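Local coordinates for protein 2'-deoxycytidine 5'-triphosphate deaminase (Agrobacterium tumefaciens, PDB 2R9Q) that probably catalyses the hydrolytic deamination of 2'-deoxycytidine 5'-triphosphate to dUTP, through a chain made of two dUTPase-like domains and assembled as four copies, at residues 267-272 with 335-340; 10-15 with 39-44; 207-212 with 249-254; 60-65 with 129-134; 84-89 with 155-160. One frame throughout, in Å; residues are numbered along the deposited sequence.

Interactions 1 and 3 lie in the C-terminal dUTPase-like half of the chain, interactions 2, 4 and 5 in the N-terminal half. Interactions 1, 2 and 5 are buried, interaction 4 is partly buried and interaction 3 lies at the surface. Chemistry follows place: 267-272 with 335-340 is apolar packing with one tyrosine hydrogen bond, 84-89 with 155-160 is regular antiparallel pairing, 10-15 with 39-44 has one direct backbone bond at a helix start, and 60-65 with 129-134 has two between loops. Interaction 3 has no hydrogen bond across it. Interactions 1 and 2 touch where the halves meet, Met-340 packing on Ala-41, whereas the centres of 3 and 4 are about 43 Å apart.

Interaction 1: 267-272 with 335-340; sequences EAVHVP and LVYEHM
A buried apolar contact with one tyrosine hydrogen bond joins Val-269, His-270 and Val-271 to Leu-335 and Tyr-337 inside the C-terminal dUTPase-like beta domain. The 267-272 segment leaves strand 261-269 of one antiparallel sheet, while 335-340 ends strand 331-339 of another, so side chains bridge two sheets. Val-269 and Leu-335 reach toward each other tip to tip, with CG2 of the valine only 3.4 Å from CD2 of the leucine, a tight methyl pair. This CG2, anti to the backbone N, is the branch that also meets Tyr-337 OH, at 3.5 Å. Val-271 brings CG2 obliquely to Tyr-337 CE1 at 4.2 Å, and Pro-272 CD lies a little farther from the same ring carbon. Ile-202 of strand 202-205 touches Val-269, Leu-335 and Tyr-337, and Ala-277 of strand 275-281 meets Val-271 and Leu-335, which places the cluster over the four-stranded sheet. The tyrosine's polar end is satisfied within this apolar setting: its OH donates to His-270 O at 3.0 Å. That oxygen lies at the edge of the ring, near its plane, while the hydroxyl sits above the carbonyl plane, 40° out of it.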
# COMPACT_ATOMS: atom_id res chain seq x y z
N GLU B 267 -9.62 32.33 3.48
CA GLU B 267 -10.06 33.46 2.66
C GLU B 267 -11.34 33.19 1.86
O GLU B 267 -11.47 32.16 1.19
CB GLU B 267 -8.95 33.92 1.73
CG GLU B 267 -7.70 34.32 2.44
CD GLU B 267 -6.80 33.16 2.80
OE1 GLU B 267 -7.11 32.03 2.35
OE2 GLU B 267 -5.78 33.38 3.51
N ALA B 268 -12.28 34.12 1.99
CA ALA B 268 -13.46 34.22 1.14
C ALA B 268 -13.01 35.07 -0.06
O ALA B 268 -12.67 36.24 0.10
CB ALA B 268 -14.61 34.88 1.89
N VAL B 269 -13.03 34.48 -1.25
CA VAL B 269 -12.47 35.09 -2.46
C VAL B 269 -13.54 35.45 -3.53
O VAL B 269 -14.60 34.84 -3.61
CB VAL B 269 -11.24 34.21 -3.00
CG1 VAL B 269 -11.67 32.94 -3.78
CG2 VAL B 269 -10.31 35.05 -3.82
N HIS B 270 -13.26 36.49 -4.32
CA HIS B 270 -14.16 36.96 -5.39
C HIS B 270 -13.34 37.19 -6.68
O HIS B 270 -12.23 37.72 -6.64
CB HIS B 270 -14.90 38.21 -4.91
CG HIS B 270 -15.60 39.02 -5.97
ND1 HIS B 270 -16.58 38.49 -6.79
CD2 HIS B 270 -15.52 40.33 -6.29
CE1 HIS B 270 -17.05 39.44 -7.58
NE2 HIS B 270 -16.42 40.56 -7.29
N VAL B 271 -13.89 36.68 -7.79
CA VAL B 271 -13.38 36.92 -9.15
C VAL B 271 -14.40 37.82 -9.89
O VAL B 271 -15.50 37.39 -10.21
CB VAL B 271 -13.13 35.61 -9.92
CG1 VAL B 271 -12.43 35.89 -11.21
CG2 VAL B 271 -12.30 34.63 -9.10
N PRO B 272 -14.06 39.12 -10.08
CA PRO B 272 -14.90 40.05 -10.84
C PRO B 272 -15.20 39.58 -12.27
O PRO B 272 -14.37 38.87 -12.85
CB PRO B 272 -14.07 41.33 -10.86
CG PRO B 272 -13.21 41.23 -9.63
CD PRO B 272 -12.89 39.80 -9.51
N LEU B 335 -4.00 32.19 -5.93
CA LEU B 335 -5.00 32.46 -6.95
C LEU B 335 -4.49 33.55 -7.88
O LEU B 335 -4.31 34.69 -7.48
CB LEU B 335 -6.31 32.86 -6.32
CG LEU B 335 -7.59 32.80 -7.16
CD1 LEU B 335 -7.87 31.37 -7.69
CD2 LEU B 335 -8.77 33.36 -6.35
N VAL B 336 -4.25 33.16 -9.13
CA VAL B 336 -3.70 34.02 -10.17
C VAL B 336 -4.81 34.56 -11.11
O VAL B 336 -5.61 33.79 -11.63
CB VAL B 336 -2.63 33.28 -10.96
CG1 VAL B 336 -2.21 34.08 -12.16
CG2 VAL B 336 -1.43 32.96 -10.06
N TYR B 337 -4.83 35.87 -11.31
CA TYR B 337 -5.87 36.55 -12.07
C TYR B 337 -5.41 36.84 -13.51
O TYR B 337 -4.23 37.08 -13.77
CB TYR B 337 -6.30 37.84 -11.37
CG TYR B 337 -7.11 37.62 -10.11
CD1 TYR B 337 -8.48 37.68 -10.13
CD2 TYR B 337 -6.48 37.33 -8.90
CE1 TYR B 337 -9.22 37.45 -8.99
CE2 TYR B 337 -7.23 37.10 -7.74
CZ TYR B 337 -8.60 37.17 -7.79
OH TYR B 337 -9.35 36.96 -6.64
N GLU B 338 -6.36 36.80 -14.43
CA GLU B 338 -6.12 37.04 -15.82
C GLU B 338 -7.33 37.80 -16.39
O GLU B 338 -8.48 37.55 -15.99
CB GLU B 338 -5.90 35.69 -16.52
CG GLU B 338 -5.33 35.75 -17.92
CD GLU B 338 -5.11 34.39 -18.57
OE1 GLU B 338 -5.21 33.33 -17.87
OE2 GLU B 338 -4.83 34.39 -19.79
N HIS B 339 -7.06 38.75 -17.30
CA HIS B 339 -8.10 39.52 -17.98
C HIS B 339 -8.95 38.69 -18.92
O HIS B 339 -8.45 37.88 -19.70
CB HIS B 339 -7.52 40.66 -18.83
CG HIS B 339 -6.95 41.79 -18.05
ND1 HIS B 339 -7.71 42.84 -17.59
CD2 HIS B 339 -5.67 42.06 -17.68
CE1 HIS B 339 -6.94 43.69 -16.94
NE2 HIS B 339 -5.69 43.24 -16.97
N MET B 340 -10.25 38.92 -18.87
CA MET B 340 -11.13 38.46 -19.90
C MET B 340 -10.98 39.35 -21.13
O MET B 340 -10.65 40.53 -21.00
CB MET B 340 -12.55 38.49 -19.39
CG MET B 340 -12.81 37.54 -18.24
SD MET B 340 -12.57 35.80 -18.58
CE MET B 340 -13.98 35.41 -19.62

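Interaction 2: 10-15 with 39-44; sequences TGILAD and QPASLD
Asp-15 meets the bend at Gln-39 and Pro-40 through both its backbone and its side chain, at the start of helix 15-23. Its CB lies 3.2 Å from Gln-39 O. With chi1 at 44°, CG stands between the backbone N and the carbonyl carbon, 3.9 Å from Gln-39 O. Beyond it the carboxylate divides: OD2 comes to 3.7 Å from Pro-40 CA, while OD1 stays 4.0 Å from Pro-40 O. Neither oxygen bonds across the contact; OD1 accepts from the backbone N of Glu-345 and OD2 from that of Gly-346, so two amides near the C-terminal end of the modelled chain hold the group. The direct bond is from Asp-15 N to Pro-40 O, 3.0 Å long, with the donor well above the carbonyl plane. The same oxygen receives a CA-H...O contact from Ala-14, the N-cap residue. Farther back, Ile-12 CG2 packs 4.0 Å from Ala-41 CB, and a water lies 3.0 Å from both Leu-13 O and Ala-41 O, a possible bridge, weak on the Ala-41 side. The contact thus sets the junction of strand 11-12 and helix 15-23 against the turn linking strands 38-39 and 42-46; strand 162-170 pairs with both 11-12 and 42-46, and Ala-276 of strand 275-281 touches Ile-12 and Ala-41.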
# COMPACT_ATOMS: atom_id res chain seq x y z
N THR B 10 -5.83 41.25 -25.88
CA THR B 10 -5.31 40.03 -25.27
C THR B 10 -6.15 39.63 -24.04
O THR B 10 -6.55 40.48 -23.26
CB THR B 10 -3.84 40.14 -24.83
OG1 THR B 10 -3.72 41.16 -23.84
CG2 THR B 10 -2.90 40.40 -26.01
N GLY B 11 -6.41 38.33 -23.90
CA GLY B 11 -7.07 37.78 -22.70
C GLY B 11 -7.75 36.45 -22.94
O GLY B 11 -7.50 35.80 -23.93
N ILE B 12 -8.63 36.08 -22.02
CA ILE B 12 -9.37 34.83 -22.10
C ILE B 12 -10.67 35.03 -22.89
O ILE B 12 -11.35 36.02 -22.71
CB ILE B 12 -9.65 34.23 -20.67
CG1 ILE B 12 -8.32 33.87 -19.99
CG2 ILE B 12 -10.50 32.98 -20.74
CD1 ILE B 12 -8.34 33.92 -18.49
N LEU B 13 -10.97 34.08 -23.77
CA LEU B 13 -12.25 34.05 -24.47
C LEU B 13 -13.41 33.72 -23.53
O LEU B 13 -13.40 32.69 -22.83
CB LEU B 13 -12.22 33.07 -25.67
CG LEU B 13 -11.39 33.44 -26.92
CD1 LEU B 13 -9.88 33.43 -26.68
CD2 LEU B 13 -11.75 32.48 -28.06
N ALA B 14 -14.41 34.60 -23.52
CA ALA B 14 -15.65 34.35 -22.80
C ALA B 14 -16.50 33.32 -23.58
O ALA B 14 -16.20 32.99 -24.71
CB ALA B 14 -16.42 35.67 -22.56
N ASP B 15 -17.54 32.80 -22.94
CA ASP B 15 -18.49 31.88 -23.59
C ASP B 15 -19.06 32.31 -24.97
O ASP B 15 -19.35 31.46 -25.82
CB ASP B 15 -19.64 31.52 -22.63
CG ASP B 15 -20.19 32.70 -21.88
OD1 ASP B 15 -19.88 33.84 -22.26
OD2 ASP B 15 -20.93 32.49 -20.89
N GLN B 39 -18.84 27.28 -20.22
CA GLN B 39 -18.81 27.99 -18.98
C GLN B 39 -18.44 29.42 -19.34
O GLN B 39 -18.08 29.70 -20.50
CB GLN B 39 -17.80 27.34 -18.01
CG GLN B 39 -17.97 25.83 -17.79
CD GLN B 39 -19.32 25.47 -17.26
OE1 GLN B 39 -19.95 26.25 -16.57
NE2 GLN B 39 -19.79 24.29 -17.62
N PRO B 40 -18.57 30.35 -18.37
CA PRO B 40 -18.20 31.76 -18.57
C PRO B 40 -16.80 32.02 -19.19
O PRO B 40 -16.69 32.89 -20.03
CB PRO B 40 -18.30 32.33 -17.16
CG PRO B 40 -19.28 31.49 -16.47
CD PRO B 40 -19.14 30.12 -17.03
N ALA B 41 -15.77 31.25 -18.81
CA ALA B 41 -14.40 31.43 -19.32
C ALA B 41 -13.65 30.11 -19.66
O ALA B 41 -12.41 30.06 -19.59
CB ALA B 41 -13.61 32.24 -18.34
N SER B 42 -14.41 29.07 -20.02
CA SER B 42 -13.89 27.75 -20.38
C SER B 42 -15.00 26.90 -21.00
O SER B 42 -16.16 27.27 -21.00
CB SER B 42 -13.30 27.03 -19.16
OG SER B 42 -14.25 26.95 -18.10
N LEU B 43 -14.60 25.77 -21.55
CA LEU B 43 -15.51 24.78 -22.08
C LEU B 43 -15.20 23.38 -21.51
O LEU B 43 -14.08 22.90 -21.56
CB LEU B 43 -15.38 24.79 -23.60
CG LEU B 43 -15.96 23.65 -24.43
CD1 LEU B 43 -17.46 23.75 -24.62
CD2 LEU B 43 -15.20 23.61 -25.73
N ASP B 44 -16.23 22.75 -20.95
CA ASP B 44 -16.22 21.30 -20.66
C ASP B 44 -15.98 20.45 -21.90
O ASP B 44 -16.48 20.74 -22.99
CB ASP B 44 -17.51 20.86 -19.99
CG ASP B 44 -17.58 21.30 -18.53
OD1 ASP B 44 -16.69 22.07 -18.11
OD2 ASP B 44 -18.52 20.85 -17.83
O HOH W 1 -11.92 30.13 -22.51

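Interaction 3: 207-212 with 249-254; sequences DLKGFG and GRAELI
No hydrogen bond joins Leu-208 and Lys-209 to the bend around Ala-251; the two segments meet by van der Waals packing, a loop on the start of a strand, near the surface. Lys-209 starts out pointing away, yet bends at chi2 (83°) and again at chi4, and lays CD, CE and the terminal NZ beside the Ala-251 methyl: CD comes to 3.7 Å from the alanine CB, and NZ to 3.8 Å. Leu-208 makes the remaining contacts. Its CB packs 4.0 Å from the carbonyl carbon of Ala-251, CD2 stands 4.0 Å from Glu-252 CA, and CG faces Leu-253 CB at 4.4 Å. Local turns shape both partners. Asp-207 OD1 accepts from Lys-209 N at 3.1 Å, an Asx turn spanning Asp-207 to Lys-209 with Leu-208 at its middle, while OD2 of the same carboxylate pairs with Arg-312. Ala-251 is the centre of an inverse gamma turn, and its CB points toward the 207-212 loop. That loop leads from strand 202-205 to strand 216-221, and it packs on the beginning of strand 252-255, whose antiparallel partner 324-327 touches Leu-208 through Leu-326; Leu-253 reaches Tyr-261 and Leu-263 of strand 261-269.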
# COMPACT_ATOMS: atom_id res chain seq x y z
N ASP B 207 -8.06 26.74 6.53
CA ASP B 207 -8.87 26.88 7.72
C ASP B 207 -9.06 25.53 8.39
O ASP B 207 -9.81 24.68 7.89
CB ASP B 207 -10.23 27.44 7.37
CG ASP B 207 -10.96 27.99 8.58
OD1 ASP B 207 -10.85 27.43 9.71
OD2 ASP B 207 -11.64 29.02 8.39
N LEU B 208 -8.41 25.36 9.53
CA LEU B 208 -8.47 24.14 10.31
C LEU B 208 -9.17 24.34 11.69
O LEU B 208 -9.12 23.48 12.56
CB LEU B 208 -7.03 23.60 10.47
CG LEU B 208 -6.54 22.46 9.60
CD1 LEU B 208 -7.37 22.26 8.36
CD2 LEU B 208 -5.05 22.64 9.27
N LYS B 209 -9.84 25.48 11.86
CA LYS B 209 -10.50 25.82 13.14
C LYS B 209 -11.85 25.12 13.28
O LYS B 209 -12.22 24.70 14.38
CB LYS B 209 -10.63 27.33 13.33
CG LYS B 209 -9.89 27.87 14.56
CD LYS B 209 -8.41 28.12 14.33
CE LYS B 209 -7.73 28.77 15.52
NZ LYS B 209 -7.68 27.88 16.73
N GLY B 210 -12.57 24.96 12.17
CA GLY B 210 -13.78 24.15 12.17
C GLY B 210 -15.00 24.96 11.79
O GLY B 210 -15.01 26.16 11.93
N PHE B 211 -16.02 24.28 11.28
CA PHE B 211 -17.26 24.94 10.88
C PHE B 211 -18.46 24.34 11.57
O PHE B 211 -18.59 23.12 11.64
CB PHE B 211 -17.41 24.88 9.36
CG PHE B 211 -16.33 25.62 8.63
CD1 PHE B 211 -15.32 24.93 7.96
CD2 PHE B 211 -16.28 27.01 8.66
CE1 PHE B 211 -14.31 25.62 7.32
CE2 PHE B 211 -15.29 27.69 8.03
CZ PHE B 211 -14.30 27.01 7.36
N GLY B 212 -19.32 25.22 12.07
CA GLY B 212 -20.58 24.84 12.69
C GLY B 212 -20.40 24.43 14.13
O GLY B 212 -19.37 24.73 14.73
N GLY B 249 -8.62 19.00 18.86
CA GLY B 249 -7.57 19.54 19.75
C GLY B 249 -7.04 20.88 19.29
O GLY B 249 -7.77 21.88 19.30
N ARG B 250 -5.77 20.91 18.90
CA ARG B 250 -5.16 22.10 18.27
C ARG B 250 -5.66 22.22 16.82
O ARG B 250 -6.17 21.24 16.26
CB ARG B 250 -3.62 22.04 18.33
N ALA B 251 -5.53 23.41 16.23
CA ALA B 251 -5.97 23.65 14.85
C ALA B 251 -4.93 23.12 13.86
O ALA B 251 -4.09 23.87 13.34
CB ALA B 251 -6.23 25.12 14.63
N GLU B 252 -4.97 21.81 13.63
CA GLU B 252 -3.99 21.12 12.80
C GLU B 252 -4.47 19.71 12.40
O GLU B 252 -5.29 19.12 13.07
CB GLU B 252 -2.63 21.04 13.50
CG GLU B 252 -2.53 19.98 14.59
CD GLU B 252 -1.58 20.39 15.74
OE1 GLU B 252 -0.44 20.92 15.50
OE2 GLU B 252 -2.00 20.17 16.90
N LEU B 253 -3.90 19.21 11.31
CA LEU B 253 -4.31 17.96 10.72
C LEU B 253 -3.12 17.21 10.17
O LEU B 253 -2.42 17.73 9.33
CB LEU B 253 -5.27 18.25 9.56
CG LEU B 253 -5.85 17.07 8.81
CD1 LEU B 253 -6.70 16.20 9.76
CD2 LEU B 253 -6.64 17.58 7.58
N ILE B 254 -2.92 15.97 10.61
CA ILE B 254 -1.87 15.12 10.05
C ILE B 254 -2.36 14.58 8.71
O ILE B 254 -3.33 13.83 8.63
CB ILE B 254 -1.42 13.99 11.02
CG1 ILE B 254 -0.72 14.63 12.24
CG2 ILE B 254 -0.51 12.96 10.31
CD1 ILE B 254 -0.39 13.66 13.36

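Interaction 4: 60-65 with 129-134; sequences PGPGTR and NAQEFD
A type II beta turn, Gly-61 to Thr-64, docks on the loop that leaves strand 121-127, with Asn-129 and Ala-130 lying against it. Two backbone bonds join the segments: Gly-61 N donates to Ala-130 O at 2.9 Å, and Asn-129 N to Thr-64 O at 2.7 Å. Between them Asn-129 CA makes a CA-H...O contact of 3.0 Å with Gly-61 O, which also accepts the turn's own weak bond from Thr-64 N. In the Asn-129 side chain, chi1 (-47°) sets CG anti to the carbonyl carbon, and chi2 (-46°) turns OD1 to 3.2 Å from Gly-63 CA; OD1 also lies close to Thr-64 N, at an angle too poor for a hydrogen bond. Side-chain packing adds to these bonds. Pro-60 CD and CG each stand 3.8 Å from Ala-130 CB, an apolar contact. The Pro-62 ring and the Gln-131 side chain cross at about a right angle, CG of the proline 3.4 Å from NE2 of the amide. Lys-69 of helix 66-71 bonds to Pro-60 O. At the third position Gly-63 has phi 54°; a positive phi there, after a proline with negative phi and extended psi, is characteristic of a type II turn.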
# COMPACT_ATOMS: atom_id res chain seq x y z
N PRO B 60 3.49 12.12 -26.08
CA PRO B 60 3.54 11.79 -27.50
C PRO B 60 4.89 12.14 -28.12
O PRO B 60 5.51 11.31 -28.75
CB PRO B 60 2.43 12.67 -28.10
CG PRO B 60 1.53 12.88 -26.99
CD PRO B 60 2.33 12.97 -25.76
N GLY B 61 5.32 13.37 -27.88
CA GLY B 61 6.55 13.91 -28.42
C GLY B 61 6.34 14.57 -29.78
O GLY B 61 5.26 14.42 -30.39
N PRO B 62 7.38 15.32 -30.24
CA PRO B 62 7.43 16.07 -31.50
C PRO B 62 7.19 15.23 -32.75
O PRO B 62 7.74 14.14 -32.88
CB PRO B 62 8.85 16.64 -31.50
CG PRO B 62 9.27 16.68 -30.09
CD PRO B 62 8.63 15.49 -29.47
N GLY B 63 6.33 15.72 -33.63
CA GLY B 63 5.91 14.98 -34.81
C GLY B 63 5.35 13.59 -34.54
O GLY B 63 5.54 12.68 -35.35
N THR B 64 4.66 13.41 -33.40
CA THR B 64 3.98 12.15 -33.10
C THR B 64 2.50 12.37 -32.83
O THR B 64 2.14 13.13 -31.93
CB THR B 64 4.57 11.43 -31.86
OG1 THR B 64 6.00 11.33 -31.95
CG2 THR B 64 3.94 10.03 -31.71
N ARG B 65 1.65 11.71 -33.61
CA ARG B 65 0.21 11.65 -33.35
C ARG B 65 -0.08 10.76 -32.15
O ARG B 65 0.55 9.73 -31.98
CB ARG B 65 -0.57 11.14 -34.57
CG ARG B 65 -0.40 11.98 -35.84
CD ARG B 65 -1.39 11.59 -36.92
NE ARG B 65 -1.38 10.15 -37.19
CZ ARG B 65 -2.43 9.43 -37.63
NH1 ARG B 65 -3.62 10.00 -37.86
NH2 ARG B 65 -2.28 8.12 -37.83
N ASN B 129 1.68 15.69 -31.04
CA ASN B 129 2.98 16.35 -30.97
C ASN B 129 3.32 16.94 -29.61
O ASN B 129 4.24 17.73 -29.51
CB ASN B 129 3.10 17.44 -32.05
CG ASN B 129 2.65 16.94 -33.41
OD1 ASN B 129 3.02 15.84 -33.84
ND2 ASN B 129 1.82 17.73 -34.09
N ALA B 130 2.61 16.50 -28.56
CA ALA B 130 2.71 17.09 -27.22
C ALA B 130 4.04 16.84 -26.47
O ALA B 130 4.59 15.74 -26.45
CB ALA B 130 1.49 16.64 -26.35
N GLN B 131 4.53 17.92 -25.88
CA GLN B 131 5.73 17.92 -25.05
C GLN B 131 5.39 18.24 -23.60
O GLN B 131 6.16 17.97 -22.70
CB GLN B 131 6.73 18.94 -25.59
CG GLN B 131 7.43 18.45 -26.84
CD GLN B 131 8.17 19.55 -27.55
OE1 GLN B 131 8.88 20.34 -26.92
NE2 GLN B 131 8.03 19.62 -28.88
N GLU B 132 4.22 18.83 -23.42
CA GLU B 132 3.64 19.08 -22.13
C GLU B 132 2.17 18.70 -22.20
O GLU B 132 1.56 18.81 -23.26
CB GLU B 132 3.81 20.57 -21.81
CG GLU B 132 3.56 20.95 -20.36
CD GLU B 132 4.14 22.32 -20.03
OE1 GLU B 132 4.68 22.95 -20.96
OE2 GLU B 132 4.06 22.75 -18.85
N PHE B 133 1.63 18.23 -21.08
CA PHE B 133 0.18 18.00 -20.95
C PHE B 133 -0.57 19.30 -20.68
O PHE B 133 0.01 20.30 -20.27
CB PHE B 133 -0.14 17.03 -19.80
CG PHE B 133 0.29 15.63 -20.06
CD1 PHE B 133 -0.10 14.96 -21.22
CD2 PHE B 133 1.04 14.95 -19.13
CE1 PHE B 133 0.27 13.65 -21.45
CE2 PHE B 133 1.41 13.64 -19.35
CZ PHE B 133 1.03 12.99 -20.51
N ASP B 134 -1.88 19.25 -20.95
CA ASP B 134 -2.81 20.32 -20.58
C ASP B 134 -2.53 21.69 -21.22
O ASP B 134 -3.11 22.70 -20.83
CB ASP B 134 -2.88 20.46 -19.06
CG ASP B 134 -3.38 19.19 -18.34
OD1 ASP B 134 -4.08 18.37 -18.94
OD2 ASP B 134 -3.09 19.05 -17.15

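Interaction 5: 84-89 with 155-160; sequences AVLETG and IVVRRG
Backbone bonds come first: Ala-84 and Leu-86 each pair with a residue of strand 155-157 as an antiparallel hydrogen-bonded pair. Ala-84 N donates to Val-157 O at 2.9 Å, and Val-157 N returns a bond of 3.1 Å to Ala-84 O. Leu-86 and Ile-155 repeat the exchange, Leu-86 N to Ile-155 O at 2.9 Å and Ile-155 N to Leu-86 O at 3.1 Å. Val-85 and Val-156 form the non-hydrogen-bonded pair between them. Weaker CA-H...O contacts fill in the ladder, from Val-85 CA to Ile-155 O at 3.2 Å and from Val-156 CA to Ala-84 O.

The two strands form an antiparallel ribbon within the N-terminal dUTPase-like domain. Strand 228-229, which runs parallel to 155-157 on its other side, extends it to a small mixed sheet and brings in residues from the C-terminal half of the chain.

Apolar contacts gather on the face bearing Ala-84, Leu-86, Ile-155 and Val-157. Chi1 of Leu-86 (-49°) sets CG anti to the carbonyl carbon, where it approaches Val-157 CG2; the two side chains cross at about a right angle, Leu-86 CD1 lying 3.7 Å from Val-157 CG2. Leu-86 CB packs 4.0 Å from Ile-155 CG1. Ile-148 and Pro-150 of strand 143-150 touch the same leucine. On the other face, Val-85 CG1, anti to the backbone N, instead packs 3.6 Å from the backbone oxygen of Ile-155.

Charged contacts lie at the ends: Arg-158 NH1 forms salt bridges with Asp-229 and Asp-231, and Glu-87 OE2 forms one with Arg-53 of a neighbouring subunit.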
# COMPACT_ATOMS: atom_id res chain seq x y z
N ALA B 84 -18.60 2.34 -18.50
CA ALA B 84 -17.54 1.47 -18.08
C ALA B 84 -17.01 1.93 -16.75
O ALA B 84 -16.90 3.11 -16.50
CB ALA B 84 -16.41 1.47 -19.12
N VAL B 85 -16.63 0.97 -15.92
CA VAL B 85 -15.91 1.24 -14.69
C VAL B 85 -14.41 1.36 -14.96
O VAL B 85 -13.78 0.50 -15.53
CB VAL B 85 -16.09 0.12 -13.64
CG1 VAL B 85 -15.48 0.52 -12.27
CG2 VAL B 85 -17.52 -0.28 -13.55
N LEU B 86 -13.87 2.47 -14.49
CA LEU B 86 -12.47 2.72 -14.45
C LEU B 86 -11.99 2.48 -13.00
O LEU B 86 -12.50 3.06 -12.04
CB LEU B 86 -12.17 4.13 -15.00
CG LEU B 86 -12.78 4.56 -16.36
CD1 LEU B 86 -12.35 6.00 -16.74
CD2 LEU B 86 -12.59 3.59 -17.55
N GLU B 87 -11.05 1.57 -12.86
CA GLU B 87 -10.56 1.17 -11.55
C GLU B 87 -9.37 2.04 -11.09
O GLU B 87 -8.63 2.63 -11.91
CB GLU B 87 -10.20 -0.33 -11.53
CG GLU B 87 -11.34 -1.24 -11.97
CD GLU B 87 -12.48 -1.39 -10.97
OE1 GLU B 87 -12.41 -0.85 -9.84
OE2 GLU B 87 -13.46 -2.09 -11.32
N THR B 88 -9.22 2.13 -9.78
CA THR B 88 -8.13 2.88 -9.18
C THR B 88 -6.78 2.25 -9.56
O THR B 88 -6.66 1.05 -9.72
CB THR B 88 -8.27 3.05 -7.66
OG1 THR B 88 -8.06 1.79 -7.04
CG2 THR B 88 -9.63 3.60 -7.29
N GLY B 89 -5.79 3.10 -9.77
CA GLY B 89 -4.44 2.65 -10.09
C GLY B 89 -4.26 2.29 -11.55
O GLY B 89 -3.20 1.82 -11.94
N ILE B 155 -14.68 4.67 -10.61
CA ILE B 155 -15.67 5.54 -11.25
C ILE B 155 -16.35 4.88 -12.42
O ILE B 155 -15.80 3.98 -13.02
CB ILE B 155 -15.11 6.92 -11.59
CG1 ILE B 155 -14.00 6.86 -12.64
CG2 ILE B 155 -14.67 7.65 -10.30
CD1 ILE B 155 -13.69 8.21 -13.31
N VAL B 156 -17.58 5.29 -12.71
CA VAL B 156 -18.22 4.95 -13.99
C VAL B 156 -18.34 6.18 -14.89
O VAL B 156 -18.78 7.25 -14.46
CB VAL B 156 -19.58 4.11 -13.85
CG1 VAL B 156 -20.26 4.37 -12.54
CG2 VAL B 156 -20.53 4.39 -15.02
N VAL B 157 -17.91 6.00 -16.14
CA VAL B 157 -17.91 7.01 -17.20
C VAL B 157 -18.53 6.46 -18.47
O VAL B 157 -18.64 5.26 -18.65
CB VAL B 157 -16.48 7.58 -17.52
CG1 VAL B 157 -15.80 8.06 -16.23
CG2 VAL B 157 -15.60 6.59 -18.33
N ARG B 158 -18.93 7.36 -19.34
CA ARG B 158 -19.52 6.99 -20.60
C ARG B 158 -19.36 8.12 -21.60
O ARG B 158 -18.86 9.20 -21.28
CB ARG B 158 -21.00 6.69 -20.42
CG ARG B 158 -21.80 7.85 -19.81
CD ARG B 158 -23.21 7.49 -19.60
NE ARG B 158 -23.38 6.39 -18.67
CZ ARG B 158 -23.36 6.51 -17.35
NH1 ARG B 158 -23.17 7.69 -16.79
NH2 ARG B 158 -23.54 5.45 -16.58
N ARG B 159 -19.83 7.85 -22.82
CA ARG B 159 -19.86 8.85 -23.87
C ARG B 159 -20.63 10.04 -23.33
O ARG B 159 -21.72 9.89 -22.82
CB ARG B 159 -20.46 8.29 -25.15
CG ARG B 159 -20.46 9.28 -26.28
CD ARG B 159 -21.23 8.81 -27.49
NE ARG B 159 -21.37 9.89 -28.48
CZ ARG B 159 -20.44 10.24 -29.37
NH1 ARG B 159 -19.27 9.60 -29.44
NH2 ARG B 159 -20.68 11.23 -30.22
N GLY B 160 -20.01 11.20 -23.41
CA GLY B 160 -20.55 12.42 -22.86
C GLY B 160 -20.04 12.91 -21.52
O GLY B 160 -20.23 14.06 -21.20